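PDB 3QH4: esterase LipW from Mycobacterium marinum, which probably hydrolyses ester bonds, as an alpha/beta-hydrolase-fold esterase of strict substrate selectivity. Local coordinates for residues A[238-252]-A[263-275]. Sequence-based numbering, arbitrary orientation.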
ATOM      1  N   PRO A 238      -9.764   7.050   5.697  1.00  7.24           N
ATOM      2  CA  PRO A 238     -10.583   5.883   6.018  1.00  6.90           C
ATOM      3  C   PRO A 238     -10.829   5.669   7.515  1.00  6.91           C
ATOM      4  O   PRO A 238     -11.929   5.203   7.898  1.00  7.36           O
ATOM      5  CB  PRO A 238      -9.796   4.714   5.375  1.00  7.56           C
ATOM      6  CG  PRO A 238      -9.091   5.337   4.233  1.00  7.88           C
ATOM      7  CD  PRO A 238      -8.666   6.711   4.768  1.00  7.44           C
ATOM      8  N   GLY A 239      -9.867   6.041   8.376  1.00  6.64           N
ATOM      9  CA  GLY A 239     -10.010   5.818   9.784  1.00  7.94           C
ATOM     10  C   GLY A 239     -11.101   6.679  10.399  1.00  7.88           C
ATOM     11  O   GLY A 239     -11.585   6.371  11.492  1.00  9.94           O
ATOM     12  N   ARG A 240     -11.511   7.736   9.697  1.00  7.21           N
ATOM     13  CA  ARG A 240     -12.657   8.537  10.183  1.00  8.24           C
ATOM     14  C   ARG A 240     -14.053   7.963   9.855  1.00  8.84           C
ATOM     15  O   ARG A 240     -15.078   8.496  10.349  1.00  9.15           O
ATOM     16  CB  ARG A 240     -12.560   9.994   9.691  1.00  8.19           C
ATOM     17  CG  ARG A 240     -11.455  10.794  10.387  1.00  6.96           C
ATOM     18  CD  ARG A 240     -11.401  12.180   9.753  1.00  6.02           C
ATOM     19  NE  ARG A 240     -10.393  13.072  10.336  1.00  3.99           N
ATOM     20  CZ  ARG A 240     -10.624  13.992  11.277  1.00  5.60           C
ATOM     21  NH1 ARG A 240     -11.805  14.084  11.865  1.00  8.12           N
ATOM     22  NH2 ARG A 240      -9.650  14.814  11.658  1.00  4.70           N
ATOM     23  N   ARG A 241     -14.121   6.901   9.049  1.00  8.29           N
ATOM     24  CA  ARG A 241     -15.416   6.268   8.727  1.00  9.78           C
ATOM     25  C   ARG A 241     -16.005   5.645   9.992  1.00 10.12           C
ATOM     26  O   ARG A 241     -15.332   4.867  10.675  1.00 10.57           O
ATOM     27  CB  ARG A 241     -15.272   5.199   7.629  1.00  9.51           C
ATOM     28  CG  ARG A 241     -16.623   4.581   7.244  1.00 12.56           C
ATOM     29  CD  ARG A 241     -16.540   3.832   5.936  1.00 11.31           C
ATOM     30  NE  ARG A 241     -16.006   4.672   4.855  1.00 16.72           N
ATOM     31  CZ  ARG A 241     -16.625   5.732   4.313  1.00 15.60           C
ATOM     32  NH1 ARG A 241     -17.836   6.100   4.704  1.00 19.50           N
ATOM     33  NH2 ARG A 241     -16.038   6.396   3.328  1.00 19.04           N
ATOM     34  N   GLY A 242     -17.242   6.027  10.308  1.00 10.63           N
ATOM     35  CA  GLY A 242     -17.912   5.571  11.515  1.00 12.71           C
ATOM     36  C   GLY A 242     -18.336   4.120  11.410  1.00 12.74           C
ATOM     37  O   GLY A 242     -18.013   3.304  12.281  1.00 14.08           O
ATOM     38  N   GLN A 243     -19.025   3.794  10.322  1.00 12.18           N
ATOM     39  CA  GLN A 243     -19.602   2.435  10.151  1.00 11.96           C
ATOM     40  C   GLN A 243     -18.775   1.588   9.209  1.00 10.65           C
ATOM     41  O   GLN A 243     -18.669   1.884   8.017  1.00 10.75           O
ATOM     42  CB  GLN A 243     -21.035   2.551   9.601  1.00 13.04           C
ATOM     43  CG  GLN A 243     -21.694   1.200   9.307  1.00 16.64           C
ATOM     44  CD  GLN A 243     -21.826   0.337  10.554  1.00 20.09           C
ATOM     45  OE1 GLN A 243     -20.914  -0.409  10.908  1.00 19.84           O
ATOM     46  NE2 GLN A 243     -22.946   0.484  11.263  1.00 23.57           N
ATOM     47  N   LEU A 244     -18.178   0.523   9.744  1.00 10.43           N
ATOM     48  CA  LEU A 244     -17.325  -0.355   8.939  1.00  9.11           C
ATOM     49  C   LEU A 244     -18.005  -1.664   8.529  1.00  9.31           C
ATOM     50  O   LEU A 244     -17.380  -2.498   7.869  1.00  8.32           O
ATOM     51  CB  LEU A 244     -16.032  -0.659   9.699  1.00  8.53           C
ATOM     52  CG  LEU A 244     -15.184   0.559  10.109  1.00  8.08           C
ATOM     53  CD1 LEU A 244     -13.877   0.084  10.731  1.00  7.72           C
ATOM     54  CD2 LEU A 244     -14.908   1.495   8.909  1.00  7.79           C
ATOM     55  N   ALA A 245     -19.266  -1.849   8.921  1.00  9.81           N
ATOM     56  CA  ALA A 245     -19.950  -3.101   8.590  1.00 10.20           C
ATOM     57  C   ALA A 245     -20.030  -3.276   7.092  1.00 10.21           C
ATOM     58  O   ALA A 245     -20.268  -2.315   6.347  1.00 11.05           O
ATOM     59  CB  ALA A 245     -21.345  -3.167   9.210  1.00 10.79           C
ATOM     60  N   GLY A 246     -19.815  -4.508   6.640  1.00  9.98           N
ATOM     61  CA  GLY A 246     -19.966  -4.818   5.225  1.00  9.82           C
ATOM     62  C   GLY A 246     -18.724  -4.646   4.367  1.00  9.57           C
ATOM     63  O   GLY A 246     -18.747  -4.986   3.167  1.00  9.42           O
ATOM     64  N   LEU A 247     -17.653  -4.112   4.951  1.00  8.35           N
ATOM     65  CA  LEU A 247     -16.370  -4.079   4.240  1.00  8.19           C
ATOM     66  C   LEU A 247     -15.844  -5.500   4.009  1.00  8.44           C
ATOM     67  O   LEU A 247     -16.216  -6.429   4.753  1.00  8.47           O
ATOM     68  CB  LEU A 247     -15.347  -3.236   5.007  1.00  7.02           C
ATOM     69  CG  LEU A 247     -15.694  -1.745   5.059  1.00  8.50           C
ATOM     70  CD1 LEU A 247     -14.698  -0.993   5.957  1.00  8.21           C
ATOM     71  CD2 LEU A 247     -15.701  -1.095   3.643  1.00 13.57           C
ATOM     72  N   PRO A 248     -15.014  -5.686   2.960  1.00  8.40           N
ATOM     73  CA  PRO A 248     -14.474  -7.009   2.646  1.00  8.67           C
ATOM     74  C   PRO A 248     -13.565  -7.537   3.752  1.00  8.51           C
ATOM     75  O   PRO A 248     -12.918  -6.744   4.458  1.00  8.40           O
ATOM     76  CB  PRO A 248     -13.655  -6.800   1.364  1.00  8.83           C
ATOM     77  CG  PRO A 248     -13.745  -5.368   1.027  1.00 10.24           C
ATOM     78  CD  PRO A 248     -14.563  -4.640   2.023  1.00  9.14           C
ATOM     79  N   ALA A 249     -13.545  -8.863   3.879  1.00  8.21           N
ATOM     80  CA  ALA A 249     -12.545  -9.559   4.678  1.00  7.23           C
ATOM     81  C   ALA A 249     -11.159  -8.942   4.473  1.00  6.52           C
ATOM     82  O   ALA A 249     -10.801  -8.534   3.361  1.00  5.80           O
ATOM     83  CB  ALA A 249     -12.537 -11.015   4.321  1.00  7.89           C
ATOM     84  N   THR A 250     -10.401  -8.853   5.560  1.00  5.15           N
ATOM     85  CA  THR A 250      -9.201  -8.009   5.603  1.00  4.85           C
ATOM     86  C   THR A 250      -7.992  -8.762   6.165  1.00  4.31           C
ATOM     87  O   THR A 250      -8.157  -9.581   7.092  1.00  4.34           O
ATOM     88  CB  THR A 250      -9.495  -6.788   6.509  1.00  5.20           C
ATOM     89  OG1 THR A 250     -10.552  -6.022   5.917  1.00  6.15           O
ATOM     90  CG2 THR A 250      -8.248  -5.863   6.690  1.00  5.87           C
ATOM     91  N   LEU A 251      -6.808  -8.506   5.579  1.00  3.07           N
ATOM     92  CA  LEU A 251      -5.522  -8.786   6.228  1.00  2.98           C
ATOM     93  C   LEU A 251      -4.899  -7.432   6.456  1.00  3.25           C
ATOM     94  O   LEU A 251      -4.754  -6.647   5.513  1.00  4.29           O
ATOM     95  CB  LEU A 251      -4.591  -9.633   5.360  1.00  2.99           C
ATOM     96  CG  LEU A 251      -3.164  -9.715   5.917  1.00  4.68           C
ATOM     97  CD1 LEU A 251      -3.094 -10.524   7.261  1.00  4.19           C
ATOM     98  CD2 LEU A 251      -2.244 -10.367   4.858  1.00  5.23           C
ATOM     99  N   ILE A 252      -4.532  -7.157   7.706  1.00  2.87           N
ATOM    100  CA  ILE A 252      -3.896  -5.878   8.026  1.00  2.80           C
ATOM    101  C   ILE A 252      -2.644  -6.129   8.854  1.00  2.98           C
ATOM    102  O   ILE A 252      -2.687  -6.842   9.866  1.00  3.01           O
ATOM    103  CB  ILE A 252      -4.934  -4.903   8.683  1.00  2.93           C
ATOM    104  CG1 ILE A 252      -4.289  -3.548   9.005  1.00  2.82           C
ATOM    105  CG2 ILE A 252      -5.560  -5.495   9.965  1.00  4.58           C
ATOM    106  CD1 ILE A 252      -5.336  -2.463   9.474  1.00  4.07           C
ATOM    107  N   GLU A 263      -2.963   3.495  14.826  1.00  4.17           N
ATOM    108  CA  GLU A 263      -4.179   3.633  13.983  1.00  4.91           C
ATOM    109  C   GLU A 263      -4.514   2.291  13.316  1.00  4.70           C
ATOM    110  O   GLU A 263      -5.670   1.978  13.089  1.00  4.57           O
ATOM    111  CB  GLU A 263      -4.046   4.797  13.000  1.00  3.62           C
ATOM    112  CG  GLU A 263      -3.019   4.623  11.896  1.00  3.62           C
ATOM    113  CD  GLU A 263      -2.499   5.963  11.428  1.00  4.15           C
ATOM    114  OE1 GLU A 263      -2.726   6.286  10.249  1.00  4.64           O
ATOM    115  OE2 GLU A 263      -1.907   6.701  12.261  1.00  4.63           O
ATOM    116  N   VAL A 264      -3.484   1.482  13.065  1.00  4.15           N
ATOM    117  CA  VAL A 264      -3.696   0.132  12.543  1.00  3.97           C
ATOM    118  C   VAL A 264      -4.466  -0.708  13.557  1.00  3.63           C
ATOM    119  O   VAL A 264      -5.462  -1.338  13.220  1.00  3.55           O
ATOM    120  CB  VAL A 264      -2.362  -0.558  12.181  1.00  2.83           C
ATOM    121  CG1 VAL A 264      -2.563  -2.082  12.032  1.00  5.62           C
ATOM    122  CG2 VAL A 264      -1.842   0.010  10.900  1.00  4.65           C
ATOM    123  N   LEU A 265      -3.997  -0.707  14.797  1.00  3.29           N
ATOM    124  CA  LEU A 265      -4.681  -1.442  15.844  1.00  4.57           C
ATOM    125  C   LEU A 265      -6.127  -0.946  16.063  1.00  5.25           C
ATOM    126  O   LEU A 265      -7.034  -1.760  16.237  1.00  5.04           O
ATOM    127  CB  LEU A 265      -3.873  -1.369  17.143  1.00  4.87           C
ATOM    128  CG  LEU A 265      -2.540  -2.105  17.137  1.00  6.90           C
ATOM    129  CD1 LEU A 265      -1.737  -1.759  18.406  1.00  7.10           C
ATOM    130  CD2 LEU A 265      -2.785  -3.638  17.040  1.00  7.45           C
ATOM    131  N   ASP A 266      -6.337   0.378  16.101  1.00  5.44           N
ATOM    132  CA  ASP A 266      -7.681   0.955  16.264  0.60  6.58           C
ATOM    133  C   ASP A 266      -8.600   0.467  15.131  1.00  6.34           C
ATOM    134  O   ASP A 266      -9.744   0.063  15.354  1.00  5.99           O
ATOM    135  CB  ASP A 266      -7.616   2.498  16.246  0.60  7.25           C
ATOM    136  CG  ASP A 266      -6.888   3.114  17.470  0.60  9.40           C
ATOM    137  OD1 ASP A 266      -6.758   2.475  18.533  0.60 12.76           O
ATOM    138  OD2 ASP A 266      -6.458   4.297  17.363  0.60 14.87           O
ATOM    139  N   TYR A 267      -8.088   0.511  13.903  1.00  5.43           N
ATOM    140  CA  TYR A 267      -8.901   0.169  12.723  1.00  5.12           C
ATOM    141  C   TYR A 267      -9.242  -1.320  12.751  1.00  4.36           C
ATOM    142  O   TYR A 267     -10.379  -1.709  12.479  1.00  4.32           O
ATOM    143  CB  TYR A 267      -8.137   0.504  11.437  1.00  4.31           C
ATOM    144  CG  TYR A 267      -8.999   0.600  10.179  1.00  5.94           C
ATOM    145  CD1 TYR A 267      -9.972   1.610  10.046  1.00  6.60           C
ATOM    146  CD2 TYR A 267      -8.854  -0.306   9.145  1.00  5.56           C
ATOM    147  CE1 TYR A 267     -10.768   1.701   8.879  1.00  8.21           C
ATOM    148  CE2 TYR A 267      -9.647  -0.228   7.989  1.00  6.78           C
ATOM    149  CZ  TYR A 267     -10.580   0.796   7.861  1.00  9.11           C
ATOM    150  OH  TYR A 267     -11.341   0.877   6.709  1.00  9.31           O
ATOM    151  N   ALA A 268      -8.249  -2.143  13.068  1.00  4.09           N
ATOM    152  CA  ALA A 268      -8.494  -3.588  13.174  1.00  4.97           C
ATOM    153  C   ALA A 268      -9.582  -3.903  14.215  1.00  5.32           C
ATOM    154  O   ALA A 268     -10.494  -4.721  13.967  1.00  4.92           O
ATOM    155  CB  ALA A 268      -7.175  -4.321  13.501  1.00  5.83           C
ATOM    156  N   GLN A 269      -9.532  -3.237  15.374  1.00  4.22           N
ATOM    157  CA  GLN A 269     -10.513  -3.549  16.412  1.00  5.70           C
ATOM    158  C   GLN A 269     -11.907  -3.128  15.916  1.00  6.05           C
ATOM    159  O   GLN A 269     -12.881  -3.848  16.121  1.00  6.52           O
ATOM    160  CB  GLN A 269     -10.152  -2.821  17.712  1.00  6.17           C
ATOM    161  CG  GLN A 269     -11.277  -2.803  18.721  1.00  8.14           C
ATOM    162  CD  GLN A 269     -11.464  -4.125  19.402  1.00 11.67           C
ATOM    163  OE1 GLN A 269     -12.331  -4.954  18.998  1.00 13.48           O
ATOM    164  NE2 GLN A 269     -10.673  -4.358  20.444  1.00  8.14           N
ATOM    165  N   ARG A 270     -11.980  -1.994  15.225  1.00  5.29           N
ATOM    166  CA  ARG A 270     -13.268  -1.534  14.707  1.00  6.80           C
ATOM    167  C   ARG A 270     -13.799  -2.439  13.601  1.00  5.95           C
ATOM    168  O   ARG A 270     -14.995  -2.703  13.554  1.00  6.59           O
ATOM    169  CB  ARG A 270     -13.165  -0.073  14.264  1.00  7.54           C
ATOM    170  CG  ARG A 270     -12.886   0.819  15.459  1.00 10.56           C
ATOM    171  CD  ARG A 270     -13.416   2.241  15.237  1.00 17.62           C
ATOM    172  NE  ARG A 270     -12.892   2.854  14.021  1.00 17.66           N
ATOM    173  CZ  ARG A 270     -13.645   3.307  13.018  1.00 18.51           C
ATOM    174  NH1 ARG A 270     -13.056   3.868  11.980  1.00 15.65           N
ATOM    175  NH2 ARG A 270     -14.981   3.230  13.056  1.00 17.93           N
ATOM    176  N   LEU A 271     -12.916  -2.926  12.728  1.00  4.49           N
ATOM    177  CA  LEU A 271     -13.339  -3.896  11.706  1.00  4.50           C
ATOM    178  C   LEU A 271     -13.940  -5.134  12.376  1.00  4.93           C
ATOM    179  O   LEU A 271     -15.046  -5.567  12.040  1.00  5.58           O
ATOM    180  CB  LEU A 271     -12.169  -4.304  10.814  1.00  4.01           C
ATOM    181  CG  LEU A 271     -11.673  -3.256   9.795  1.00  3.44           C
ATOM    182  CD1 LEU A 271     -10.355  -3.763   9.167  1.00  5.77           C
ATOM    183  CD2 LEU A 271     -12.742  -3.017   8.695  1.00  5.09           C
ATOM    184  N   LEU A 272     -13.205  -5.677  13.336  1.00  5.40           N
ATOM    185  CA  LEU A 272     -13.677  -6.842  14.085  1.00  5.28           C
ATOM    186  C   LEU A 272     -15.014  -6.561  14.776  1.00  6.45           C
ATOM    187  O   LEU A 272     -15.938  -7.394  14.736  1.00  6.67           O
ATOM    188  CB  LEU A 272     -12.597  -7.268  15.086  1.00  5.30           C
ATOM    189  CG  LEU A 272     -11.389  -7.855  14.366  1.00  5.26           C
ATOM    190  CD1 LEU A 272     -10.155  -7.855  15.317  1.00  5.57           C
ATOM    191  CD2 LEU A 272     -11.690  -9.281  13.859  1.00  5.51           C
ATOM    192  N   GLY A 273     -15.111  -5.402  15.432  1.00  7.19           N
ATOM    193  CA  GLY A 273     -16.358  -5.005  16.115  1.00  7.67           C
ATOM    194  C   GLY A 273     -17.550  -4.919  15.160  1.00  8.51           C
ATOM    195  O   GLY A 273     -18.692  -5.194  15.545  1.00  9.71           O
ATOM    196  N   ALA A 274     -17.277  -4.571  13.918  1.00  7.30           N
ATOM    197  CA  ALA A 274     -18.303  -4.419  12.888  1.00  7.30           C
ATOM    198  C   ALA A 274     -18.620  -5.746  12.190  1.00  7.41           C
ATOM    199  O   ALA A 274     -19.427  -5.792  11.253  1.00  9.17           O
ATOM    200  CB  ALA A 274     -17.861  -3.354  11.851  1.00  6.37           C
ATOM    201  N   GLY A 275     -17.961  -6.821  12.618  1.00  7.81           N
ATOM    202  CA  GLY A 275     -18.248  -8.148  12.078  1.00  7.77           C
ATOM    203  C   GLY A 275     -17.476  -8.477  10.803  1.00  7.74           C
ATOM    204  O   GLY A 275     -17.777  -9.479  10.136  1.00  8.97           O
TER
HETATM  205  O   HOH W   1     -12.756   2.948   6.692  1.00 13.73           O
HETATM  206  O   HOH W   2     -10.350   3.755  13.111  1.00 14.47           O
HETATM  207  O   HOH W   3     -19.635  -6.760   8.545  1.00  9.47           O
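Arg270 reaches from helix 263-273 into the loop before strand 250-252 and shows how one arginine can close a loop onto a helix through backbone carbonyls. Arg270 CB packs 3.6 Å from Leu244 CD1. Beyond it the chain bends at chi3 (-56°), bringing the guanidinium beneath that same methyl, Leu244 CD1, which sits over the centre of one face of the Arg270 group, 3.9 Å above the plane. NE donates to a water that bonds weakly to Gly239 O. At the tip, Arg270 NH1 (2.8 Å) and NH2 (2.9 Å) both donate to Arg241 O, which lies almost in the guanidinium plane; NH2 adds a weak bond to Gly242 O.

Around this clasp the packing is mostly apolar. Leu244 CB meets Ala274 CB at 3.9 Å, and Leu271 spreads its methyls, CD2 against Leu247 CD1 and CD1 against Thr250 CG2. On the strand, Ile252 CG1 lies 3.8 Å from Val264 CG1, while its CD1 comes to the edge of the Tyr267 ring. A water joins Tyr267 OH to Pro238 O. The helix thus packs on the first strand of a beta-alpha-beta unit completed by strand 278-283. Carbonyl dipoles probably stabilise the arginine's charge, while the in-plane bonds and the Leu244 methyl limit the turning of its plane.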